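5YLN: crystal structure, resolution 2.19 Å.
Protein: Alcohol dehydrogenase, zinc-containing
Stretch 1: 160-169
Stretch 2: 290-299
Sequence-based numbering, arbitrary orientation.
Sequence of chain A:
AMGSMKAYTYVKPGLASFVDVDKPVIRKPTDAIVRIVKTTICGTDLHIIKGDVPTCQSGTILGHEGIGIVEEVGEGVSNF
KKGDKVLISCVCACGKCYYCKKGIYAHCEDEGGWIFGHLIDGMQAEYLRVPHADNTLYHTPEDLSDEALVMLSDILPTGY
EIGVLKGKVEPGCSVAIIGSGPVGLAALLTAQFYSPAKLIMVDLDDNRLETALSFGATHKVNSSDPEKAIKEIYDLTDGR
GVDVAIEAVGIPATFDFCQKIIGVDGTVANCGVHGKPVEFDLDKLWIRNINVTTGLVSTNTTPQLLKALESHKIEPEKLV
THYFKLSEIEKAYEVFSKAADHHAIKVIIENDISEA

Stretch 1 (160-169) YEIGVLKGKV
Stretch 2, residues 290-299: INVTTGLVST

A helix that begins earlier in the chain runs through residues 160-165 and includes a wider pi-type turn: Leu165 N reaches Tyr160 O at 2.8 Å and Lys166 N reaches Glu161 O at 3.3 Å, although Val164 N also bonds Tyr160 O at 3.1 Å. A type I turn from Leu165 to Lys168 follows, closed by Lys168 N to Leu165 O at 3.1 Å. Lys168 then leaves helical space with phi/psi 61/48, completing a Schellman motif, and Val169 N bonds back to Val164 O at 3.2 Å. Gly167 suits this ending, since an ideal CB there would lie 2.8 Å from Gly163 O.

The second stretch is a strand at 291-293 that continues as an extended segment through Val297 (phi/psi -53/145) before bending at Ser298 (-103/-32) and Thr299 (71/20). It runs opposite to the helix in register: Ile162 CA lies 5.9 Å from Gly295 CA, and Lys166 CA lies 6.5 Å from Thr293 CA. Gly295 (174/155) permits the close approach. An ideal CB would point toward the helix, 3.1 Å from both Ile162 CD1 and Lys166 CE.

Glu161, Ile162, Lys166 and Lys168 all direct CA-to-CB toward the second stretch, and all have chi1 m. Glu161 (chi2 t, chi3 15°) places its carboxylate at the bend, where OE1 accepts two backbone hydrogen bonds, from Ser298 N at 2.9 Å and Thr299 N at 3.0 Å. One acceptor thus holds two successive amides. Thr299, chi1 p and CB away, turns its hydroxyl back on its own stretch, OG1 donating to Ser298 O over a very short 2.5 Å.

Ile162 (m, m) packs largely against backbone, with CG2 3.6 Å from Gly295 O and CD1 3.8 Å from Leu296 O; its apolar side-chain contact is CG1 to Val297 CB at 4.3 Å. Val297 is p.

Lys166 (m, t, t, m) reaches across the segment after the strand: CB is 3.5 Å from Thr293 OG1 and CD 3.6 Å from Thr294 O, while NZ donates to water 2 at 2.7 Å, and the oxygen of water 2 lies 2.8 Å from Thr294 O, bridging the two stretches. Thr293, p and pointing toward the helix, uses OG1 to donate to water 1 at 2.7 Å; that water donates to Ile162 O at 2.8 Å, so this helical carbonyl is satisfied through solvent. Lys168 (m, t, m, t) marks the looser margin, its NZ 4.0 Å from Asn291 ND2, and Asn291 is m.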

ATOM      1  N   TYR A 160      -0.286 -14.348   8.831  1.00 27.05           N
ATOM      2  CA  TYR A 160       0.732 -13.547   9.516  1.00 33.66           C
ATOM      3  C   TYR A 160       1.433 -12.600   8.548  1.00 29.78           C
ATOM      4  O   TYR A 160       1.425 -11.386   8.749  1.00 34.48           O
ATOM      5  CB  TYR A 160       1.747 -14.456  10.222  1.00 31.61           C
ATOM      6  CG  TYR A 160       2.772 -13.727  11.096  1.00 35.25           C
ATOM      7  CD1 TYR A 160       2.375 -12.842  12.108  1.00 31.56           C
ATOM      8  CD2 TYR A 160       4.136 -13.944  10.924  1.00 35.68           C
ATOM      9  CE1 TYR A 160       3.312 -12.178  12.905  1.00 29.22           C
ATOM     10  CE2 TYR A 160       5.082 -13.294  11.716  1.00 36.85           C
ATOM     11  CZ  TYR A 160       4.662 -12.416  12.705  1.00 33.11           C
ATOM     12  OH  TYR A 160       5.596 -11.772  13.475  1.00 36.92           O
ATOM     13  N   GLU A 161       2.027 -13.137   7.477  1.00 26.68           N
ATOM     14  CA  GLU A 161       2.794 -12.303   6.545  1.00 30.16           C
ATOM     15  C   GLU A 161       1.884 -11.362   5.758  1.00 34.20           C
ATOM     16  O   GLU A 161       2.187 -10.171   5.620  1.00 38.38           O
ATOM     17  CB  GLU A 161       3.595 -13.182   5.583  1.00 29.32           C
ATOM     18  CG  GLU A 161       4.657 -14.027   6.274  1.00 38.29           C
ATOM     19  CD  GLU A 161       5.302 -15.076   5.363  1.00 38.87           C
ATOM     20  OE1 GLU A 161       5.165 -14.993   4.126  1.00 38.97           O
ATOM     21  OE2 GLU A 161       5.959 -15.988   5.910  1.00 44.64           O
ATOM     22  N   ILE A 162       0.755 -11.874   5.256  1.00 28.44           N
ATOM     23  CA  ILE A 162      -0.067 -11.103   4.331  1.00 25.58           C
ATOM     24  C   ILE A 162      -1.169 -10.305   5.029  1.00 30.28           C
ATOM     25  O   ILE A 162      -1.546  -9.232   4.549  1.00 35.69           O
ATOM     26  CB  ILE A 162      -0.671 -12.025   3.245  1.00 27.16           C
ATOM     27  CG1 ILE A 162       0.425 -12.914   2.638  1.00 29.27           C
ATOM     28  CG2 ILE A 162      -1.436 -11.204   2.204  1.00 30.28           C
ATOM     29  CD1 ILE A 162       1.680 -12.150   2.149  1.00 27.85           C
ATOM     30  N   GLY A 163      -1.682 -10.769   6.157  1.00 27.30           N
ATOM     31  CA  GLY A 163      -2.671 -10.012   6.897  1.00 35.34           C
ATOM     32  C   GLY A 163      -2.138  -9.155   8.039  1.00 41.12           C
ATOM     33  O   GLY A 163      -2.639  -8.061   8.292  1.00 66.74           O
ATOM     34  N   VAL A 164      -1.129  -9.654   8.772  1.00 31.06           N
ATOM     35  CA  VAL A 164      -0.715  -9.034  10.028  1.00 31.77           C
ATOM     36  C   VAL A 164       0.505  -8.126   9.821  1.00 29.06           C
ATOM     37  O   VAL A 164       0.510  -6.950  10.213  1.00 28.41           O
ATOM     38  CB  VAL A 164      -0.460 -10.092  11.121  1.00 33.28           C
ATOM     39  CG1 VAL A 164       0.204  -9.460  12.390  1.00 26.00           C
ATOM     40  CG2 VAL A 164      -1.777 -10.774  11.477  1.00 28.07           C
ATOM     41  N   LEU A 165       1.533  -8.647   9.149  1.00 31.28           N
ATOM     42  CA  LEU A 165       2.755  -7.871   8.908  1.00 27.11           C
ATOM     43  C   LEU A 165       2.545  -6.780   7.852  1.00 27.18           C
ATOM     44  O   LEU A 165       2.941  -5.624   8.045  1.00 29.49           O
ATOM     45  CB  LEU A 165       3.910  -8.812   8.511  1.00 26.02           C
ATOM     46  CG  LEU A 165       4.425  -9.666   9.688  1.00 27.58           C
ATOM     47  CD1 LEU A 165       5.529 -10.637   9.261  1.00 30.21           C
ATOM     48  CD2 LEU A 165       4.923  -8.751  10.802  1.00 32.96           C
ATOM     49  N   LYS A 166       1.909  -7.112   6.723  1.00 32.76           N
ATOM     50  CA  LYS A 166       1.652  -6.061   5.737  1.00 28.33           C
ATOM     51  C   LYS A 166       0.657  -5.042   6.267  1.00 26.12           C
ATOM     52  O   LYS A 166       0.731  -3.860   5.920  1.00 35.13           O
ATOM     53  CB  LYS A 166       1.190  -6.671   4.413  1.00 25.10           C
ATOM     54  CG  LYS A 166       2.311  -7.458   3.742  1.00 30.50           C
ATOM     55  CD  LYS A 166       1.921  -7.938   2.359  1.00 41.00           C
ATOM     56  CE  LYS A 166       3.091  -8.608   1.657  1.00 40.63           C
ATOM     57  NZ  LYS A 166       4.090  -7.612   1.188  1.00 51.58           N
ATOM     58  N   GLY A 167      -0.220  -5.457   7.159  1.00 24.01           N
ATOM     59  CA  GLY A 167      -1.152  -4.531   7.768  1.00 24.26           C
ATOM     60  C   GLY A 167      -0.556  -3.643   8.825  1.00 35.10           C
ATOM     61  O   GLY A 167      -1.192  -2.666   9.216  1.00 33.92           O
ATOM     62  N   LYS A 168       0.650  -3.970   9.294  1.00 38.09           N
ATOM     63  CA  LYS A 168       1.345  -3.187  10.306  1.00 31.45           C
ATOM     64  C   LYS A 168       0.547  -3.137  11.607  1.00 34.68           C
ATOM     65  O   LYS A 168       0.353  -2.074  12.201  1.00 31.21           O
ATOM     66  CB  LYS A 168       1.662  -1.779   9.778  1.00 31.64           C
ATOM     67  CG  LYS A 168       2.537  -1.785   8.525  1.00 34.29           C
ATOM     68  CD  LYS A 168       3.093  -0.402   8.155  1.00 38.69           C
ATOM     69  CE  LYS A 168       1.977   0.590   7.856  1.00 54.06           C
ATOM     70  NZ  LYS A 168       2.429   1.992   7.557  1.00 53.08           N
ATOM     71  N   VAL A 169       0.076  -4.314  12.048  1.00 31.31           N
ATOM     72  CA  VAL A 169      -0.493  -4.442  13.389  1.00 29.31           C
ATOM     73  C   VAL A 169       0.569  -4.153  14.450  1.00 32.00           C
ATOM     74  O   VAL A 169       1.680  -4.688  14.397  1.00 33.34           O
ATOM     75  CB  VAL A 169      -1.047  -5.855  13.632  1.00 34.11           C
ATOM     76  CG1 VAL A 169      -1.643  -5.937  15.046  1.00 24.41           C
ATOM     77  CG2 VAL A 169      -2.050  -6.257  12.579  1.00 30.01           C
ATOM     78  N   ILE A 290      -4.033   6.431   3.159  1.00 34.82           N
ATOM     79  CA  ILE A 290      -4.222   5.004   3.388  1.00 31.53           C
ATOM     80  C   ILE A 290      -3.300   4.197   2.485  1.00 33.96           C
ATOM     81  O   ILE A 290      -2.714   4.698   1.524  1.00 36.13           O
ATOM     82  CB  ILE A 290      -5.682   4.574   3.199  1.00 34.22           C
ATOM     83  CG1 ILE A 290      -6.093   4.799   1.743  1.00 34.33           C
ATOM     84  CG2 ILE A 290      -6.598   5.285   4.207  1.00 32.32           C
ATOM     85  CD1 ILE A 290      -7.026   3.761   1.235  1.00 46.94           C
ATOM     86  N   ASN A 291      -3.176   2.932   2.816  1.00 26.05           N
ATOM     87  CA  ASN A 291      -2.378   1.984   2.074  1.00 29.78           C
ATOM     88  C   ASN A 291      -3.258   0.786   1.754  1.00 34.27           C
ATOM     89  O   ASN A 291      -4.192   0.457   2.494  1.00 32.41           O
ATOM     90  CB  ASN A 291      -1.131   1.527   2.885  1.00 26.42           C
ATOM     91  CG  ASN A 291      -0.377   2.681   3.500  1.00 35.25           C
ATOM     92  OD1 ASN A 291       0.230   3.479   2.791  1.00 40.06           O
ATOM     93  ND2 ASN A 291      -0.394   2.767   4.834  1.00 31.41           N
ATOM     94  N   VAL A 292      -2.958   0.131   0.647  1.00 39.11           N
ATOM     95  CA  VAL A 292      -3.598  -1.124   0.300  1.00 35.45           C
ATOM     96  C   VAL A 292      -2.476  -2.073  -0.056  1.00 36.16           C
ATOM     97  O   VAL A 292      -1.649  -1.755  -0.916  1.00 39.97           O
ATOM     98  CB  VAL A 292      -4.587  -0.974  -0.873  1.00 37.19           C
ATOM     99  CG1 VAL A 292      -5.243  -2.322  -1.200  1.00 33.34           C
ATOM    100  CG2 VAL A 292      -5.644   0.122  -0.566  1.00 33.20           C
ATOM    101  N   THR A 293      -2.406  -3.208   0.625  1.00 27.15           N
ATOM    102  CA  THR A 293      -1.361  -4.169   0.323  1.00 28.99           C
ATOM    103  C   THR A 293      -1.971  -5.461  -0.185  1.00 33.91           C
ATOM    104  O   THR A 293      -3.072  -5.847   0.203  1.00 30.51           O
ATOM    105  CB  THR A 293      -0.471  -4.477   1.536  1.00 27.25           C
ATOM    106  OG1 THR A 293      -1.261  -5.083   2.567  1.00 34.40           O
ATOM    107  CG2 THR A 293       0.215  -3.187   2.079  1.00 24.48           C
ATOM    108  N   THR A 294      -1.219  -6.133  -1.037  1.00 29.98           N
ATOM    109  CA  THR A 294      -1.546  -7.464  -1.492  1.00 28.39           C
ATOM    110  C   THR A 294      -0.327  -8.348  -1.294  1.00 35.10           C
ATOM    111  O   THR A 294       0.795  -7.883  -1.037  1.00 39.17           O
ATOM    112  CB  THR A 294      -1.941  -7.471  -2.968  1.00 35.09           C
ATOM    113  OG1 THR A 294      -0.742  -7.398  -3.749  1.00 30.91           O
ATOM    114  CG2 THR A 294      -2.848  -6.271  -3.311  1.00 29.42           C
ATOM    115  N   GLY A 295      -0.547  -9.629  -1.474  1.00 30.21           N
ATOM    116  CA  GLY A 295       0.566 -10.541  -1.526  1.00 34.73           C
ATOM    117  C   GLY A 295       0.150 -11.995  -1.583  1.00 34.73           C
ATOM    118  O   GLY A 295      -0.955 -12.378  -1.186  1.00 31.20           O
ATOM    119  N   LEU A 296       1.046 -12.790  -2.144  1.00 32.80           N
ATOM    120  CA  LEU A 296       1.084 -14.238  -1.994  1.00 34.57           C
ATOM    121  C   LEU A 296       2.071 -14.558  -0.873  1.00 34.79           C
ATOM    122  O   LEU A 296       3.187 -14.019  -0.856  1.00 34.62           O
ATOM    123  CB  LEU A 296       1.543 -14.886  -3.299  1.00 35.46           C
ATOM    124  CG  LEU A 296       1.887 -16.374  -3.319  1.00 37.05           C
ATOM    125  CD1 LEU A 296       0.694 -17.150  -2.863  1.00 33.58           C
ATOM    126  CD2 LEU A 296       2.287 -16.781  -4.723  1.00 36.86           C
ATOM    127  N   VAL A 297       1.672 -15.440   0.043  1.00 34.04           N
ATOM    128  CA  VAL A 297       2.548 -15.808   1.144  1.00 31.59           C
ATOM    129  C   VAL A 297       3.904 -16.254   0.603  1.00 36.17           C
ATOM    130  O   VAL A 297       3.998 -16.844  -0.479  1.00 36.06           O
ATOM    131  CB  VAL A 297       1.903 -16.910   2.003  1.00 31.85           C
ATOM    132  CG1 VAL A 297       1.923 -18.267   1.261  1.00 32.65           C
ATOM    133  CG2 VAL A 297       2.620 -17.034   3.348  1.00 24.43           C
ATOM    134  N   SER A 298       4.973 -15.944   1.346  1.00 30.79           N
ATOM    135  CA  SER A 298       6.301 -16.455   1.016  1.00 29.20           C
ATOM    136  C   SER A 298       6.747 -17.604   1.911  1.00 32.70           C
ATOM    137  O   SER A 298       7.450 -18.507   1.439  1.00 31.96           O
ATOM    138  CB  SER A 298       7.344 -15.333   1.098  1.00 30.92           C
ATOM    139  OG  SER A 298       7.468 -14.708  -0.160  1.00 28.26           O
ATOM    140  N   THR A 299       6.313 -17.589   3.172  1.00 29.44           N
ATOM    141  CA  THR A 299       6.716 -18.479   4.267  1.00 29.10           C
ATOM    142  C   THR A 299       8.143 -18.219   4.752  1.00 31.05           C
ATOM    143  O   THR A 299       8.722 -19.049   5.464  1.00 33.81           O
ATOM    144  CB  THR A 299       6.515 -19.983   3.945  1.00 37.19           C
ATOM    145  OG1 THR A 299       7.491 -20.450   3.010  1.00 42.14           O
ATOM    146  CG2 THR A 299       5.143 -20.225   3.368  1.00 32.95           C
TER
HETATM  147  O   HOH W   1      -1.652  -7.758   2.118  1.00 31.47           O
HETATM  148  O   HOH W   2       2.683  -5.955  -0.392  1.00 32.79           O